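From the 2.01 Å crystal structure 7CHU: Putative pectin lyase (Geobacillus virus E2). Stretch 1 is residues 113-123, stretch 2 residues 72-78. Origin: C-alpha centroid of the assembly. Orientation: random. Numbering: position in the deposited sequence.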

# COMPACT_ATOMS: atom_id res chain seq x y z
N GLY A 113 27.79 2.47 -8.46
CA GLY A 113 27.08 2.73 -9.69
C GLY A 113 26.33 1.51 -10.18
O GLY A 113 26.20 0.51 -9.49
N ILE A 114 25.82 1.61 -11.41
CA ILE A 114 25.00 0.57 -12.01
C ILE A 114 25.89 -0.34 -12.85
O ILE A 114 26.76 0.15 -13.59
CB ILE A 114 23.87 1.17 -12.88
CG1 ILE A 114 22.83 1.90 -12.03
CG2 ILE A 114 23.21 0.08 -13.75
CD1 ILE A 114 21.63 2.45 -12.84
N VAL A 115 25.66 -1.65 -12.75
CA VAL A 115 26.14 -2.63 -13.72
C VAL A 115 24.95 -3.06 -14.57
O VAL A 115 24.00 -3.67 -14.07
CB VAL A 115 26.77 -3.84 -13.02
CG1 VAL A 115 27.15 -4.90 -14.07
CG2 VAL A 115 28.00 -3.41 -12.21
N TYR A 116 24.99 -2.75 -15.86
CA TYR A 116 23.82 -2.89 -16.71
C TYR A 116 23.96 -4.12 -17.60
O TYR A 116 25.01 -4.32 -18.23
CB TYR A 116 23.63 -1.65 -17.58
CG TYR A 116 22.45 -1.84 -18.50
CD1 TYR A 116 21.16 -1.84 -17.99
CD2 TYR A 116 22.63 -2.10 -19.85
CE1 TYR A 116 20.05 -2.03 -18.83
CE2 TYR A 116 21.54 -2.30 -20.69
CZ TYR A 116 20.25 -2.27 -20.18
OH TYR A 116 19.17 -2.47 -21.02
N PHE A 117 22.90 -4.92 -17.65
CA PHE A 117 22.86 -6.17 -18.44
C PHE A 117 21.86 -5.96 -19.57
O PHE A 117 20.64 -5.97 -19.32
CB PHE A 117 22.41 -7.37 -17.58
CG PHE A 117 23.33 -7.74 -16.45
CD1 PHE A 117 23.49 -6.91 -15.36
CD2 PHE A 117 23.96 -8.97 -16.44
CE1 PHE A 117 24.33 -7.27 -14.31
CE2 PHE A 117 24.80 -9.35 -15.40
CZ PHE A 117 24.99 -8.50 -14.33
N PRO A 118 22.30 -5.80 -20.82
CA PRO A 118 21.34 -5.62 -21.93
C PRO A 118 20.53 -6.89 -22.15
O PRO A 118 20.86 -7.97 -21.65
CB PRO A 118 22.23 -5.32 -23.15
CG PRO A 118 23.60 -4.97 -22.58
CD PRO A 118 23.70 -5.73 -21.29
N THR A 119 19.44 -6.72 -22.90
CA THR A 119 18.59 -7.84 -23.30
C THR A 119 19.43 -9.05 -23.68
O THR A 119 20.41 -8.93 -24.43
CB THR A 119 17.72 -7.42 -24.47
OG1 THR A 119 16.81 -6.41 -24.02
CG2 THR A 119 16.93 -8.62 -25.01
N GLY A 120 19.10 -10.20 -23.12
CA GLY A 120 19.86 -11.40 -23.43
C GLY A 120 19.69 -12.48 -22.39
O GLY A 120 19.08 -12.30 -21.34
N THR A 121 20.27 -13.64 -22.72
CA THR A 121 20.30 -14.81 -21.87
C THR A 121 21.75 -15.03 -21.47
O THR A 121 22.59 -15.24 -22.34
CB THR A 121 19.75 -16.02 -22.64
OG1 THR A 121 18.39 -15.77 -23.00
CG2 THR A 121 19.83 -17.29 -21.83
N TYR A 122 22.04 -14.97 -20.17
CA TYR A 122 23.41 -15.02 -19.67
C TYR A 122 23.64 -16.34 -18.94
O TYR A 122 23.16 -16.52 -17.82
CB TYR A 122 23.68 -13.82 -18.76
CG TYR A 122 23.60 -12.49 -19.48
CD1 TYR A 122 22.37 -11.88 -19.70
CD2 TYR A 122 24.75 -11.87 -19.94
CE1 TYR A 122 22.29 -10.68 -20.37
CE2 TYR A 122 24.69 -10.64 -20.62
CZ TYR A 122 23.44 -10.06 -20.81
OH TYR A 122 23.32 -8.86 -21.47
N LYS A 123 24.37 -17.26 -19.58
CA LYS A 123 24.71 -18.51 -18.92
C LYS A 123 25.73 -18.25 -17.83
O LYS A 123 26.80 -17.69 -18.09
CB LYS A 123 25.26 -19.52 -19.93
CG LYS A 123 25.57 -20.85 -19.28
CD LYS A 123 25.66 -21.96 -20.30
CE LYS A 123 27.08 -22.18 -20.72
NZ LYS A 123 27.23 -23.44 -21.51
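Stretch 2, residues 72-78: TIAVNVK

Stretch 2 runs parallel to the first strand of stretch 1, with Ala 74, Val 75, Asn 76 and Val 77 abreast of Ile 114, Val 115, Tyr 116 and Phe 117; the CA atoms of Val 75 and Val 115 are 4.8 Å apart. Three backbone hydrogen bonds fix this register: Val 75 N to Ile 114 O (2.9 Å), Tyr 116 N to Val 75 O (2.7 Å) and Val 77 N to Tyr 116 O (3.1 Å). Before them, one water bridges the backbones, donating to Ile 73 O (3.1 Å) and accepting from Ile 114 N (3.0 Å).

Val 75 and Val 115, both t, share one face of the sheet; Asn 76 and Tyr 116, also both t, share the other. The amide of Asn 76 lies at the edge of the Tyr 116 ring, ND2 3.7 Å from CD2 of Tyr 116, and ND2 is hydrogen-bonded elsewhere in the structure. With chi2 at -50°, Asn 76 OD1 accepts from Lys 78 N (2.8 Å), tying the side chain to the backbone as the extended chain turns into a 3-10 segment; the same oxygen lies 3.3 Å from Pro 118 CG. Ala 74 points toward stretch 1, its CB 3.8 Å from Ile 114 CG2 and 3.9 Å from Tyr 116 CB.

At the start of the 3-10 segment, Val 77 also points toward stretch 1 and is the residue most covered by it. Its m rotamer places CG1 3.5 Å from Val 115 CG1 and over the face of the Phe 117 ring, 3.9 Å from the centroid in a CH-pi contact, while CG2 packs 3.8 Å from Pro 118 CD and 3.9 Å from Tyr 122 CE2. Tyr 122, itself m, reaches back over the loop at Pro 118 and Thr 119 within stretch 1, and its OH donates to Pro 118 O (2.6 Å). Lys 78 leads its side chain away into exposure.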

# COMPACT_ATOMS: atom_id res chain seq x y z
N THR A 72 29.22 7.30 -18.43
CA THR A 72 29.12 7.41 -16.98
C THR A 72 27.76 6.94 -16.44
O THR A 72 27.57 6.92 -15.22
CB THR A 72 29.37 8.85 -16.51
OG1 THR A 72 28.36 9.72 -17.03
CG2 THR A 72 30.78 9.33 -16.91
N ILE A 73 26.83 6.59 -17.33
CA ILE A 73 25.50 6.17 -16.90
C ILE A 73 25.54 4.80 -16.24
O ILE A 73 24.78 4.52 -15.31
CB ILE A 73 24.53 6.19 -18.10
CG1 ILE A 73 24.54 7.55 -18.77
CG2 ILE A 73 23.11 5.87 -17.64
CD1 ILE A 73 23.59 8.54 -18.12
N ALA A 74 26.44 3.92 -16.69
CA ALA A 74 26.47 2.55 -16.19
C ALA A 74 27.65 1.82 -16.81
O ALA A 74 28.12 2.17 -17.90
CB ALA A 74 25.17 1.80 -16.51
N VAL A 75 28.13 0.81 -16.09
CA VAL A 75 29.05 -0.17 -16.64
C VAL A 75 28.21 -1.23 -17.33
O VAL A 75 27.41 -1.91 -16.68
CB VAL A 75 29.94 -0.78 -15.55
CG1 VAL A 75 30.86 -1.83 -16.15
CG2 VAL A 75 30.74 0.31 -14.87
N ASN A 76 28.38 -1.36 -18.64
CA ASN A 76 27.68 -2.36 -19.44
C ASN A 76 28.52 -3.63 -19.48
O ASN A 76 29.70 -3.59 -19.87
CB ASN A 76 27.44 -1.82 -20.86
CG ASN A 76 26.44 -2.64 -21.66
OD1 ASN A 76 26.56 -3.85 -21.74
ND2 ASN A 76 25.43 -1.98 -22.24
N VAL A 77 27.93 -4.75 -19.06
CA VAL A 77 28.67 -6.02 -19.06
C VAL A 77 29.15 -6.38 -20.46
O VAL A 77 30.14 -7.09 -20.61
CB VAL A 77 27.82 -7.17 -18.46
CG1 VAL A 77 27.46 -6.86 -17.01
CG2 VAL A 77 26.55 -7.42 -19.33
N LYS A 78 28.50 -5.86 -21.51
CA LYS A 78 28.98 -6.15 -22.86
C LYS A 78 30.38 -5.60 -23.10
O LYS A 78 31.12 -6.13 -23.93
CB LYS A 78 28.01 -5.59 -23.90
CG LYS A 78 27.67 -6.55 -25.01
CD LYS A 78 27.03 -5.84 -26.19
CE LYS A 78 27.15 -6.69 -27.46
NZ LYS A 78 26.03 -6.42 -28.43
O HOH W 1 26.46 4.21 -12.67